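Local coordinates for DUF4595 domain-containing protein (Bacteroides vulgatus, PDB 3TZG) that is of unknown function but forms a porin-like antiparallel beta barrel, consistent with a role in the outer membrane, at residues A[95-108]-A[182-195]. Residues are numbered along the deposited sequence; the frame is centred on the assembly and turned at random.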
loop_
_atom_site.group_PDB
_atom_site.type_symbol
_atom_site.label_atom_id
_atom_site.label_comp_id
_atom_site.label_asym_id
_atom_site.label_seq_id
_atom_site.Cartn_x
_atom_site.Cartn_y
_atom_site.Cartn_z
ATOM N N LYS A 95 -6.729 14.355 4.285
ATOM C CA LYS A 95 -5.868 13.455 5.042
ATOM C C LYS A 95 -4.486 14.073 5.253
ATOM O O LYS A 95 -3.821 14.470 4.297
ATOM C CB LYS A 95 -5.748 12.108 4.325
ATOM C CG LYS A 95 -5.033 11.041 5.138
ATOM C CD LYS A 95 -4.828 9.809 4.284
ATOM C CE LYS A 95 -4.126 8.691 4.980
ATOM N NZ LYS A 95 -4.074 7.467 4.156
ATOM N N GLN A 96 -4.075 14.155 6.516
ATOM C CA GLN A 96 -2.762 14.642 6.921
ATOM C C GLN A 96 -1.962 13.505 7.548
ATOM O O GLN A 96 -2.359 12.947 8.576
ATOM C CB GLN A 96 -2.884 15.811 7.880
ATOM C CG GLN A 96 -3.140 17.109 7.205
ATOM C CD GLN A 96 -3.377 18.240 8.168
ATOM O OE1 GLN A 96 -3.517 18.063 9.377
ATOM N NE2 GLN A 96 -3.443 19.438 7.644
ATOM N N THR A 97 -0.843 13.164 6.935
ATOM C CA THR A 97 -0.048 12.045 7.412
ATOM C C THR A 97 1.404 12.453 7.658
ATOM O O THR A 97 1.940 13.316 6.949
ATOM C CB THR A 97 -0.127 10.907 6.374
ATOM O OG1 THR A 97 -1.486 10.495 6.297
ATOM C CG2 THR A 97 0.725 9.711 6.750
ATOM N N VAL A 98 2.028 11.792 8.657
ATOM C CA VAL A 98 3.434 11.928 9.010
ATOM C C VAL A 98 4.044 10.518 9.081
ATOM O O VAL A 98 3.406 9.569 9.544
ATOM C CB VAL A 98 3.696 12.753 10.299
ATOM C CG1 VAL A 98 3.399 14.226 10.060
ATOM C CG2 VAL A 98 2.921 12.211 11.510
ATOM N N TYR A 99 5.263 10.389 8.547
ATOM C CA TYR A 99 6.062 9.151 8.487
ATOM C C TYR A 99 7.274 9.294 9.445
ATOM O O TYR A 99 8.024 10.268 9.334
ATOM C CB TYR A 99 6.504 8.875 7.021
ATOM C CG TYR A 99 5.351 8.854 6.033
ATOM C CD1 TYR A 99 4.532 7.737 5.913
ATOM C CD2 TYR A 99 5.056 9.964 5.249
ATOM C CE1 TYR A 99 3.425 7.737 5.068
ATOM C CE2 TYR A 99 3.968 9.961 4.366
ATOM C CZ TYR A 99 3.145 8.850 4.288
ATOM O OH TYR A 99 2.040 8.828 3.454
ATOM N N ASP A 100 7.401 8.390 10.440
ATOM C CA ASP A 100 8.515 8.399 11.401
ATOM C C ASP A 100 9.214 7.062 11.396
ATOM O O ASP A 100 8.567 6.004 11.309
ATOM C CB ASP A 100 8.072 8.759 12.797
ATOM C CG ASP A 100 7.684 10.220 12.877
ATOM O OD1 ASP A 100 8.585 11.069 13.138
ATOM O OD2 ASP A 100 6.487 10.524 12.676
ATOM N N TYR A 101 10.559 7.128 11.473
ATOM C CA TYR A 101 11.463 5.991 11.355
ATOM C C TYR A 101 12.337 5.890 12.573
ATOM O O TYR A 101 12.916 6.891 12.951
ATOM C CB TYR A 101 12.322 6.158 10.086
ATOM C CG TYR A 101 11.510 6.509 8.861
ATOM C CD1 TYR A 101 10.950 5.517 8.064
ATOM C CD2 TYR A 101 11.267 7.835 8.518
ATOM C CE1 TYR A 101 10.207 5.836 6.928
ATOM C CE2 TYR A 101 10.490 8.164 7.407
ATOM C CZ TYR A 101 9.992 7.160 6.596
ATOM O OH TYR A 101 9.210 7.473 5.515
ATOM N N LYS A 102 12.382 4.705 13.216
ATOM C CA LYS A 102 13.156 4.389 14.433
ATOM C C LYS A 102 13.785 3.013 14.199
ATOM O O LYS A 102 13.134 1.973 14.312
ATOM C CB LYS A 102 12.261 4.448 15.687
ATOM C CG LYS A 102 12.992 4.699 16.995
ATOM C CD LYS A 102 12.042 4.746 18.228
ATOM C CE LYS A 102 11.085 5.930 18.264
ATOM N NZ LYS A 102 10.187 5.931 19.463
ATOM N N GLY A 103 15.017 3.040 13.726
ATOM C CA GLY A 103 15.708 1.843 13.295
ATOM C C GLY A 103 15.126 1.487 11.951
ATOM O O GLY A 103 15.075 2.333 11.049
ATOM N N ASP A 104 14.598 0.273 11.834
ATOM C CA ASP A 104 13.933 -0.109 10.586
ATOM C C ASP A 104 12.422 0.246 10.671
ATOM O O ASP A 104 11.860 0.658 9.650
ATOM C CB ASP A 104 14.147 -1.609 10.271
ATOM C CG ASP A 104 15.205 -1.919 9.219
ATOM O OD1 ASP A 104 15.478 -1.034 8.368
ATOM O OD2 ASP A 104 15.687 -3.086 9.182
ATOM N N THR A 105 11.793 0.099 11.909
ATOM C CA THR A 105 10.382 0.353 12.280
ATOM C C THR A 105 9.857 1.684 11.739
ATOM O O THR A 105 10.554 2.700 11.828
ATOM C CB THR A 105 10.227 0.336 13.790
ATOM O OG1 THR A 105 10.934 -0.803 14.295
ATOM C CG2 THR A 105 8.759 0.339 14.247
ATOM N N ILE A 106 8.629 1.650 11.146
ATOM C CA ILE A 106 7.952 2.795 10.526
ATOM C C ILE A 106 6.648 3.049 11.224
ATOM O O ILE A 106 5.801 2.163 11.329
ATOM C CB ILE A 106 7.712 2.605 9.004
ATOM C CG1 ILE A 106 8.990 2.188 8.253
ATOM C CG2 ILE A 106 7.085 3.848 8.364
ATOM C CD1 ILE A 106 8.751 1.718 6.839
ATOM N N PHE A 107 6.470 4.295 11.668
ATOM C CA PHE A 107 5.248 4.805 12.290
ATOM C C PHE A 107 4.536 5.648 11.277
ATOM O O PHE A 107 5.150 6.563 10.711
ATOM C CB PHE A 107 5.567 5.612 13.571
ATOM C CG PHE A 107 6.228 4.798 14.655
ATOM C CD1 PHE A 107 7.606 4.626 14.674
ATOM C CD2 PHE A 107 5.466 4.141 15.619
ATOM C CE1 PHE A 107 8.209 3.835 15.655
ATOM C CE2 PHE A 107 6.067 3.329 16.577
ATOM C CZ PHE A 107 7.435 3.189 16.597
ATOM N N ILE A 108 3.273 5.307 10.979
ATOM C CA ILE A 108 2.447 6.094 10.062
ATOM C C ILE A 108 1.252 6.602 10.868
ATOM O O ILE A 108 0.512 5.814 11.457
ATOM C CB ILE A 108 2.041 5.292 8.783
ATOM C CG1 ILE A 108 3.297 4.748 8.047
ATOM C CG2 ILE A 108 1.193 6.158 7.857
ATOM C CD1 ILE A 108 3.072 3.940 6.835
ATOM N N ASP A 182 -2.932 6.324 -0.938
ATOM C CA ASP A 182 -1.700 7.083 -0.758
ATOM C C ASP A 182 -0.637 6.187 -0.094
ATOM O O ASP A 182 0.527 6.226 -0.496
ATOM C CB ASP A 182 -1.939 8.372 0.043
ATOM C CG ASP A 182 -2.629 8.197 1.367
ATOM O OD1 ASP A 182 -3.768 7.659 1.376
ATOM O OD2 ASP A 182 -2.073 8.673 2.391
ATOM N N SER A 183 -1.048 5.326 0.861
ATOM C CA SER A 183 -0.123 4.397 1.507
ATOM C C SER A 183 0.309 3.315 0.507
ATOM O O SER A 183 1.475 2.893 0.525
ATOM C CB SER A 183 -0.742 3.784 2.754
ATOM O OG SER A 183 -0.687 4.649 3.887
ATOM N N PHE A 184 -0.618 2.904 -0.408
ATOM C CA PHE A 184 -0.296 1.948 -1.456
ATOM C C PHE A 184 0.910 2.465 -2.249
ATOM O O PHE A 184 1.933 1.776 -2.317
ATOM C CB PHE A 184 -1.505 1.702 -2.369
ATOM C CG PHE A 184 -1.156 0.991 -3.651
ATOM C CD1 PHE A 184 -0.969 -0.384 -3.671
ATOM C CD2 PHE A 184 -0.981 1.702 -4.839
ATOM C CE1 PHE A 184 -0.643 -1.036 -4.856
ATOM C CE2 PHE A 184 -0.646 1.042 -6.028
ATOM C CZ PHE A 184 -0.495 -0.319 -6.028
ATOM N N PHE A 185 0.809 3.709 -2.786
ATOM C CA PHE A 185 1.868 4.347 -3.556
ATOM C C PHE A 185 3.131 4.585 -2.707
ATOM O O PHE A 185 4.246 4.376 -3.209
ATOM C CB PHE A 185 1.374 5.655 -4.164
ATOM C CG PHE A 185 0.490 5.398 -5.356
ATOM C CD1 PHE A 185 0.975 4.719 -6.474
ATOM C CD2 PHE A 185 -0.840 5.812 -5.362
ATOM C CE1 PHE A 185 0.137 4.451 -7.563
ATOM C CE2 PHE A 185 -1.669 5.545 -6.457
ATOM C CZ PHE A 185 -1.173 4.866 -7.545
ATOM N N TYR A 186 2.960 4.942 -1.422
ATOM C CA TYR A 186 4.082 5.127 -0.509
ATOM C C TYR A 186 4.960 3.877 -0.456
ATOM O O TYR A 186 6.175 4.014 -0.515
ATOM C CB TYR A 186 3.582 5.479 0.899
ATOM C CG TYR A 186 4.658 5.436 1.963
ATOM C CD1 TYR A 186 5.472 6.542 2.207
ATOM C CD2 TYR A 186 4.847 4.300 2.744
ATOM C CE1 TYR A 186 6.436 6.521 3.216
ATOM C CE2 TYR A 186 5.807 4.267 3.756
ATOM C CZ TYR A 186 6.591 5.383 3.995
ATOM O OH TYR A 186 7.538 5.346 4.979
ATOM N N PHE A 187 4.351 2.669 -0.355
ATOM C CA PHE A 187 5.076 1.399 -0.321
ATOM C C PHE A 187 5.524 0.974 -1.714
ATOM O O PHE A 187 6.703 0.621 -1.868
ATOM C CB PHE A 187 4.250 0.270 0.335
ATOM C CG PHE A 187 4.166 0.449 1.838
ATOM C CD1 PHE A 187 5.287 0.282 2.640
ATOM C CD2 PHE A 187 2.982 0.835 2.442
ATOM C CE1 PHE A 187 5.225 0.502 4.016
ATOM C CE2 PHE A 187 2.926 1.057 3.831
ATOM C CZ PHE A 187 4.048 0.886 4.601
ATOM N N LEU A 188 4.617 1.040 -2.733
ATOM C CA LEU A 188 4.901 0.630 -4.132
ATOM C C LEU A 188 6.111 1.379 -4.727
ATOM O O LEU A 188 6.893 0.766 -5.444
ATOM C CB LEU A 188 3.669 0.864 -5.029
ATOM C CG LEU A 188 3.750 0.395 -6.491
ATOM C CD1 LEU A 188 3.427 -1.085 -6.612
ATOM C CD2 LEU A 188 2.795 1.176 -7.370
ATOM N N LEU A 189 6.264 2.687 -4.417
ATOM C CA LEU A 189 7.338 3.530 -4.960
ATOM C C LEU A 189 8.527 3.610 -3.992
ATOM O O LEU A 189 9.480 4.351 -4.263
ATOM C CB LEU A 189 6.806 4.955 -5.267
ATOM C CG LEU A 189 5.480 5.098 -6.064
ATOM C CD1 LEU A 189 5.253 6.525 -6.461
ATOM C CD2 LEU A 189 5.441 4.209 -7.321
ATOM N N ASN A 190 8.479 2.834 -2.874
ATOM C CA ASN A 190 9.510 2.724 -1.834
ATOM C C ASN A 190 9.930 4.123 -1.298
ATOM O O ASN A 190 11.135 4.425 -1.182
ATOM C CB ASN A 190 10.751 1.954 -2.349
ATOM C CG ASN A 190 11.644 1.434 -1.241
ATOM O OD1 ASN A 190 11.181 1.009 -0.171
ATOM N ND2 ASN A 190 12.949 1.433 -1.484
ATOM N N LEU A 191 8.929 4.958 -0.944
ATOM C CA LEU A 191 9.207 6.305 -0.454
ATOM C C LEU A 191 9.776 6.248 0.988
ATOM O O LEU A 191 10.369 7.235 1.454
ATOM C CB LEU A 191 7.969 7.212 -0.523
ATOM C CG LEU A 191 7.256 7.343 -1.874
ATOM C CD1 LEU A 191 6.169 8.404 -1.803
ATOM C CD2 LEU A 191 8.212 7.694 -3.005
ATOM N N GLY A 192 9.635 5.089 1.644
ATOM C CA GLY A 192 10.184 4.868 2.979
ATOM C C GLY A 192 11.639 4.426 2.918
ATOM O O GLY A 192 12.290 4.286 3.960
ATOM N N GLN A 193 12.153 4.174 1.672
ATOM C CA GLN A 193 13.523 3.751 1.352
ATOM C C GLN A 193 13.863 2.484 2.192
ATOM O O GLN A 193 14.876 2.415 2.882
ATOM C CB GLN A 193 14.474 4.922 1.604
ATOM C CG GLN A 193 15.773 4.926 0.846
ATOM C CD GLN A 193 16.596 6.149 1.243
ATOM O OE1 GLN A 193 16.791 6.469 2.438
ATOM N NE2 GLN A 193 17.096 6.870 0.247
ATOM N N LEU A 194 12.983 1.476 2.097
ATOM C CA LEU A 194 13.056 0.180 2.757
ATOM C C LEU A 194 14.294 -0.621 2.345
ATOM O O LEU A 194 14.629 -0.717 1.160
ATOM C CB LEU A 194 11.801 -0.627 2.432
ATOM C CG LEU A 194 10.532 -0.408 3.255
ATOM C CD1 LEU A 194 10.147 1.060 3.401
ATOM C CD2 LEU A 194 9.395 -1.214 2.662
ATOM N N ARG A 195 14.948 -1.213 3.356
ATOM C CA ARG A 195 16.156 -2.030 3.283
ATOM C C ARG A 195 15.935 -3.294 2.380
ATOM O O ARG A 195 16.846 -3.653 1.629
ATOM C CB ARG A 195 16.557 -2.416 4.729
ATOM C CG ARG A 195 17.816 -3.255 4.906
ATOM C CD ARG A 195 18.259 -3.362 6.366
ATOM N NE ARG A 195 19.319 -2.412 6.715
ATOM C CZ ARG A 195 19.119 -1.236 7.304
ATOM N NH1 ARG A 195 17.894 -0.853 7.637
ATOM N NH2 ARG A 195 20.141 -0.442 7.576
#
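The rings of Tyr-99 and Tyr-186 form an offset (parallel-displaced) stack where the helix 182-188, lying inside the porin-like beta barrel, packs on the hairpin of strands 95-102 and 105-108 in its wall. Their planes are at 7° and their centroids 4.3 Å apart, with CE1 of Tyr-186 over the rim of the Tyr-99 ring. Tyr-186 swings its ring off the helix at chi1 169°, CG opposite the backbone nitrogen, and its OH donates to Tyr-101 OH at 2.8 Å, close to both ring planes. Tyr-101 OH is also bonded to Ala-75 O, and Tyr-99 OH to Ser-78 OG, both on the adjoining strand 74-85. Replacing Tyr-186 by alanine would probably take away the stacking partner of the Tyr-99 ring and leave Tyr-101 OH without its helix-side donor. Among apolar contacts, Ile-108 CD1 lies 3.9 Å from Phe-187 CZ, while Ile-106 CD1 meets Leu-194 CD1 at 3.8 Å. Near the hairpin turn, a salt bridge between Asp-104 and Arg-195 is weak and its geometry doubtful; at the far end, the fully extended Lys-95 brings NZ to the syn lone pair of Asp-182 OD1 at 2.8 Å, with a weaker bond to OD2.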